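Local coordinates for protein Trypsin/chymotrypsin inhibitor (Alocasia macrorrhizos, PDB 5YCZ) that inhibits the serine proteases trypsin and alpha-chymotrypsin as a Kunitz-type inhibitor of the beta-trefoil fold, and forms a homodimer, at residues A[10-14]-A[62-68]; A[132-137]-A[150-155]. All coordinates share one frame; numbering follows the deposited sequence.

Contact 1 (10-14 with 62-68) and contact 2 (132-137 with 150-155) hold different parts of one beta-trefoil inhibitor. Their centres lie 19 Å apart and their nearest atoms about 9 Å, so they do not touch, and along the chain the first closes before the second opens. Contact 1 joins two loops at the surface, whereas contact 2 pairs two strands and is partly buried. The predicted reactive bond, Leu56-Ala57, relates them: the side chain of Arg14 in contact 1 is about 8 Å from that of Ala57, and the side chain of Ile133 in contact 2 about 6 Å from that of Leu56.

Contact 1: A[10-14]-A[62-68]; sequences NELQR and NADDDTV
The backbone carbonyl of Asp65 is gripped twice by one guanidinium: its O accepts from Arg14 NE at 3.2 Å and from Arg14 NH2 at 3.1 Å. This side-on grip brings two nitrogens to a single oxygen, which lies close to the guanidinium plane, and both donors sit in the carbonyl plane. Arg14 reaches it with CG anti to the backbone N (chi1 159°) and a bend at chi3 (-65°). The carbonyl O of Ala63 lies over one guanidinium face, within the type I beta turn Asn62-Asp65, and NH2 has a further weak bond to Pro60 O. The Asp66 carboxylate makes a long salt bridge, probably by charge alone: its OD2 is 3.8 Å from Arg14 NE and well out of the guanidinium plane, so no N-H is aimed at it.

Gln13 and Thr67 form a single beta bridge, a local pairing of the N-terminal loop with the loop between strands 55-60 and 74-77 of the beta-trefoil. Val68 N donates to Leu12 O at 3.0 Å, in the carbonyl plane, and Arg14 N donates to Asp66 O at 3.1 Å from above that carbonyl's plane. A water accepts from Gln13 NE2 and donates to the same Asp66 O. Alongside these backbone bonds, Leu12 CB meets Val68 CB at 3.9 Å, and both side chains also touch Val4. Glu11 OE1 comes within 3.2 Å of the Thr67 methyl, CG2, while Thr67 OG1 is hydrogen-bonded to Gln69 NE2.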
loop_
_atom_site.group_PDB
_atom_site.type_symbol
_atom_site.label_atom_id
_atom_site.label_comp_id
_atom_site.label_asym_id
_atom_site.label_seq_id
_atom_site.Cartn_x
_atom_site.Cartn_y
_atom_site.Cartn_z
ATOM N N ASN A 10 -13.225 0.908 19.380
ATOM C CA ASN A 10 -13.538 1.705 18.197
ATOM C C ASN A 10 -13.723 0.810 16.978
ATOM O O ASN A 10 -13.249 -0.326 16.928
ATOM C CB ASN A 10 -12.425 2.709 17.897
ATOM C CG ASN A 10 -12.302 3.784 18.945
ATOM O OD1 ASN A 10 -12.283 3.503 20.148
ATOM N ND2 ASN A 10 -12.203 5.038 18.493
ATOM N N GLU A 11 -14.400 1.346 15.971
ATOM C CA GLU A 11 -14.606 0.587 14.751
ATOM C C GLU A 11 -13.312 0.524 13.937
ATOM O O GLU A 11 -12.293 1.136 14.279
ATOM C CB GLU A 11 -15.732 1.202 13.924
ATOM C CG GLU A 11 -17.059 1.276 14.652
ATOM C CD GLU A 11 -18.150 1.878 13.791
ATOM O OE1 GLU A 11 -17.918 2.962 13.204
ATOM O OE2 GLU A 11 -19.236 1.265 13.701
ATOM N N LEU A 12 -13.368 -0.236 12.838
ATOM C CA LEU A 12 -12.229 -0.443 11.944
ATOM C C LEU A 12 -12.377 0.512 10.774
ATOM O O LEU A 12 -13.125 0.245 9.833
ATOM C CB LEU A 12 -12.156 -1.886 11.455
ATOM C CG LEU A 12 -10.988 -2.718 11.985
ATOM C CD1 LEU A 12 -10.994 -2.699 13.507
ATOM C CD2 LEU A 12 -11.007 -4.145 11.464
ATOM N N GLN A 13 -11.668 1.626 10.829
ATOM C CA GLN A 13 -11.825 2.611 9.774
ATOM C C GLN A 13 -11.215 2.085 8.484
ATOM O O GLN A 13 -10.241 1.334 8.495
ATOM C CB GLN A 13 -11.182 3.933 10.185
ATOM C CG GLN A 13 -11.711 5.138 9.436
ATOM C CD GLN A 13 -12.565 6.040 10.315
ATOM O OE1 GLN A 13 -12.366 6.105 11.533
ATOM N NE2 GLN A 13 -13.516 6.749 9.698
ATOM N N ARG A 14 -11.822 2.453 7.365
ATOM C CA ARG A 14 -11.275 2.067 6.077
ATOM C C ARG A 14 -9.980 2.828 5.828
ATOM O O ARG A 14 -9.926 4.053 5.984
ATOM C CB ARG A 14 -12.278 2.348 4.964
ATOM C CG ARG A 14 -11.636 2.456 3.600
ATOM C CD ARG A 14 -12.585 3.066 2.591
ATOM N NE ARG A 14 -13.733 2.201 2.362
ATOM C CZ ARG A 14 -13.899 1.451 1.274
ATOM N NH1 ARG A 14 -12.980 1.450 0.305
ATOM N NH2 ARG A 14 -14.986 0.695 1.159
ATOM N N ASN A 62 -17.617 -2.866 -0.504
ATOM C CA ASN A 62 -18.751 -1.949 -0.599
ATOM C C ASN A 62 -18.269 -0.534 -0.324
ATOM O O ASN A 62 -17.770 -0.251 0.768
ATOM C CB ASN A 62 -19.852 -2.334 0.389
ATOM C CG ASN A 62 -21.194 -1.682 0.055
ATOM O OD1 ASN A 62 -21.262 -0.486 -0.242
ATOM N ND2 ASN A 62 -22.266 -2.474 0.087
ATOM N N ALA A 63 -18.476 0.363 -1.291
ATOM C CA ALA A 63 -17.793 1.654 -1.274
ATOM C C ALA A 63 -18.345 2.618 -0.221
ATOM O O ALA A 63 -17.624 3.525 0.216
ATOM C CB ALA A 63 -17.860 2.283 -2.664
ATOM N N ASP A 64 -19.607 2.454 0.190
ATOM C CA ASP A 64 -20.219 3.352 1.173
ATOM C C ASP A 64 -19.952 2.912 2.594
ATOM O O ASP A 64 -20.139 3.701 3.526
ATOM C CB ASP A 64 -21.724 3.426 0.953
ATOM C CG ASP A 64 -22.080 3.516 -0.520
ATOM O OD1 ASP A 64 -21.433 4.289 -1.252
ATOM O OD2 ASP A 64 -22.955 2.753 -0.966
ATOM N N ASP A 65 -19.558 1.664 2.773
ATOM C CA ASP A 65 -18.973 1.245 4.030
ATOM C C ASP A 65 -17.661 1.975 4.218
ATOM O O ASP A 65 -16.780 1.919 3.355
ATOM C CB ASP A 65 -18.737 -0.266 4.035
ATOM C CG ASP A 65 -19.958 -1.052 4.466
ATOM O OD1 ASP A 65 -20.439 -0.853 5.604
ATOM O OD2 ASP A 65 -20.430 -1.877 3.665
ATOM N N ASP A 66 -17.542 2.694 5.323
ATOM C CA ASP A 66 -16.274 3.299 5.695
ATOM C C ASP A 66 -15.786 2.733 7.012
ATOM O O ASP A 66 -14.788 3.213 7.562
ATOM C CB ASP A 66 -16.403 4.822 5.738
ATOM C CG ASP A 66 -16.576 5.413 4.353
ATOM O OD1 ASP A 66 -17.675 5.957 4.061
ATOM O OD2 ASP A 66 -15.615 5.288 3.547
ATOM N N THR A 67 -16.489 1.740 7.530
ATOM C CA THR A 67 -16.011 0.850 8.567
ATOM C C THR A 67 -16.025 -0.555 7.986
ATOM O O THR A 67 -16.686 -0.814 6.975
ATOM C CB THR A 67 -16.897 0.929 9.818
ATOM O OG1 THR A 67 -18.139 0.260 9.567
ATOM C CG2 THR A 67 -17.198 2.370 10.177
ATOM N N VAL A 68 -15.290 -1.467 8.605
ATOM C CA VAL A 68 -15.306 -2.855 8.160
ATOM C C VAL A 68 -16.438 -3.585 8.868
ATOM O O VAL A 68 -16.554 -3.527 10.098
ATOM C CB VAL A 68 -13.957 -3.537 8.415
ATOM C CG1 VAL A 68 -14.144 -5.043 8.587
ATOM C CG2 VAL A 68 -13.048 -3.276 7.252
HETATM O O HOH W 1 -13.685 6.067 7.218
#

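Contact 2: A[132-137]-A[150-155]; sequences QIEVCP and GCLGTL
Val135 spreads its two methyls over two leucines: CG1 lies 3.8 Å from Leu152 CD1, and CG2 lies 3.6 Å from Leu155 CD2. The split follows from its torsion, with CG1 anti to the backbone N (chi1 -169°) and CG2 beside that N. Leu155 turns its other methyl, CD1, to Ile133 CG2, while Pro137 packs CG and CD against Leu152 CG.

The backbones pair antiparallel. Leu155 N donates to Ile133 O with an N-H...O angle of 170°, and Val135 N donates to Gly153 O at 2.8 Å. Val135-Gly153 is a hydrogen-bonded pair and Glu134-Thr154 a non-hydrogen-bonded one. Just before Gly153, Leu152 N donates to Val135 O at 2.7 Å. At the phi of Gly153 (137°) a CB would press against the carbonyl O of Leu152. A disulfide between Cys136 and Cys151, SG to SG 2.1 Å, covalently closes this end of the pair. At the other end, a water accepts from Ile133 N and donates to Leu155 O. On the face bearing Glu134 and Thr154, the Thr154 methyl CG2 sits 3.6 Å from Gln132 CB and beside Ile133 O.

Within the antiparallel sheet of this beta-trefoil, strand 131-135 lies between strands 116-120 and 153-159, and strand 164-168 flanks the latter. Val135 and Leu152 both touch Ile168 of strand 164-168 and Phe92 of strand 91-93, Leu155 touches Leu166, and Ile133 packs on Phe116.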
loop_
_atom_site.group_PDB
_atom_site.type_symbol
_atom_site.label_atom_id
_atom_site.label_comp_id
_atom_site.label_asym_id
_atom_site.label_seq_id
_atom_site.Cartn_x
_atom_site.Cartn_y
_atom_site.Cartn_z
ATOM N N GLN A 132 -11.279 -13.840 13.153
ATOM C CA GLN A 132 -10.526 -14.625 12.195
ATOM C C GLN A 132 -10.729 -14.015 10.812
ATOM O O GLN A 132 -11.603 -13.163 10.606
ATOM C CB GLN A 132 -10.969 -16.083 12.201
ATOM C CG GLN A 132 -11.246 -16.657 13.554
ATOM C CD GLN A 132 -12.296 -17.734 13.467
ATOM O OE1 GLN A 132 -13.135 -17.718 12.559
ATOM N NE2 GLN A 132 -12.257 -18.685 14.399
ATOM N N ILE A 133 -9.912 -14.459 9.855
ATOM C CA ILE A 133 -10.036 -14.061 8.460
ATOM C C ILE A 133 -10.484 -15.263 7.652
ATOM O O ILE A 133 -9.961 -16.372 7.816
ATOM C CB ILE A 133 -8.719 -13.512 7.915
ATOM C CG1 ILE A 133 -8.271 -12.362 8.816
ATOM C CG2 ILE A 133 -8.888 -13.113 6.451
ATOM C CD1 ILE A 133 -7.322 -11.412 8.143
ATOM N N GLU A 134 -11.457 -15.046 6.789
ATOM C CA GLU A 134 -11.933 -16.088 5.910
ATOM C C GLU A 134 -11.578 -15.709 4.491
ATOM O O GLU A 134 -11.544 -14.525 4.154
ATOM C CB GLU A 134 -13.433 -16.267 6.047
ATOM C CG GLU A 134 -13.808 -16.948 7.350
ATOM C CD GLU A 134 -15.048 -17.790 7.204
ATOM O OE1 GLU A 134 -14.933 -18.940 6.700
ATOM O OE2 GLU A 134 -16.133 -17.282 7.573
ATOM N N VAL A 135 -11.285 -16.723 3.682
ATOM C CA VAL A 135 -11.095 -16.574 2.243
ATOM C C VAL A 135 -12.459 -16.726 1.570
ATOM O O VAL A 135 -13.034 -17.814 1.574
ATOM C CB VAL A 135 -10.108 -17.621 1.723
ATOM C CG1 VAL A 135 -9.701 -17.311 0.301
ATOM C CG2 VAL A 135 -8.915 -17.705 2.658
ATOM N N CYS A 136 -12.995 -15.651 0.988
ATOM C CA CYS A 136 -14.360 -15.689 0.446
ATOM C C CYS A 136 -14.398 -15.183 -0.989
ATOM O O CYS A 136 -14.700 -14.015 -1.242
ATOM C CB CYS A 136 -15.330 -14.881 1.312
ATOM S SG CYS A 136 -15.584 -15.535 2.981
ATOM N N PRO A 137 -14.122 -16.049 -1.955
ATOM C CA PRO A 137 -14.044 -15.595 -3.348
ATOM C C PRO A 137 -15.279 -14.874 -3.843
ATOM O O PRO A 137 -15.175 -14.096 -4.796
ATOM C CB PRO A 137 -13.815 -16.900 -4.115
ATOM C CG PRO A 137 -13.083 -17.742 -3.160
ATOM C CD PRO A 137 -13.639 -17.425 -1.796
ATOM N N GLY A 150 -19.853 -20.628 -1.258
ATOM C CA GLY A 150 -19.392 -20.156 0.029
ATOM C C GLY A 150 -17.915 -19.815 0.020
ATOM O O GLY A 150 -17.273 -19.674 -1.022
ATOM N N CYS A 151 -17.370 -19.688 1.221
ATOM C CA CYS A 151 -15.968 -19.335 1.347
ATOM C C CYS A 151 -15.081 -20.575 1.245
ATOM O O CYS A 151 -15.526 -21.714 1.416
ATOM C CB CYS A 151 -15.746 -18.613 2.660
ATOM S SG CYS A 151 -16.812 -17.195 2.795
ATOM N N LEU A 152 -13.807 -20.349 0.939
ATOM C CA LEU A 152 -12.888 -21.475 0.978
ATOM C C LEU A 152 -12.646 -21.926 2.402
ATOM O O LEU A 152 -12.407 -23.117 2.632
ATOM C CB LEU A 152 -11.563 -21.121 0.316
ATOM C CG LEU A 152 -11.618 -20.625 -1.129
ATOM C CD1 LEU A 152 -10.210 -20.497 -1.701
ATOM C CD2 LEU A 152 -12.495 -21.550 -1.998
ATOM N N GLY A 153 -12.694 -21.000 3.369
ATOM C CA GLY A 153 -12.504 -21.340 4.760
ATOM C C GLY A 153 -11.610 -20.339 5.468
ATOM O O GLY A 153 -11.327 -19.252 4.971
ATOM N N THR A 154 -11.151 -20.727 6.650
ATOM C CA THR A 154 -10.526 -19.819 7.599
ATOM C C THR A 154 -9.008 -19.961 7.559
ATOM O O THR A 154 -8.478 -21.064 7.373
ATOM C CB THR A 154 -11.069 -20.095 9.010
ATOM O OG1 THR A 154 -12.495 -20.281 8.942
ATOM C CG2 THR A 154 -10.803 -18.922 9.928
ATOM N N LEU A 155 -8.315 -18.830 7.724
ATOM C CA LEU A 155 -6.857 -18.817 7.727
ATOM C C LEU A 155 -6.323 -19.318 9.055
ATOM O O LEU A 155 -6.763 -18.872 10.123
ATOM C CB LEU A 155 -6.326 -17.415 7.459
ATOM C CG LEU A 155 -6.612 -16.858 6.069
ATOM C CD1 LEU A 155 -5.944 -15.513 5.860
ATOM C CD2 LEU A 155 -6.188 -17.838 4.980
HETATM O O HOH W 2 -7.862 -16.480 10.903
#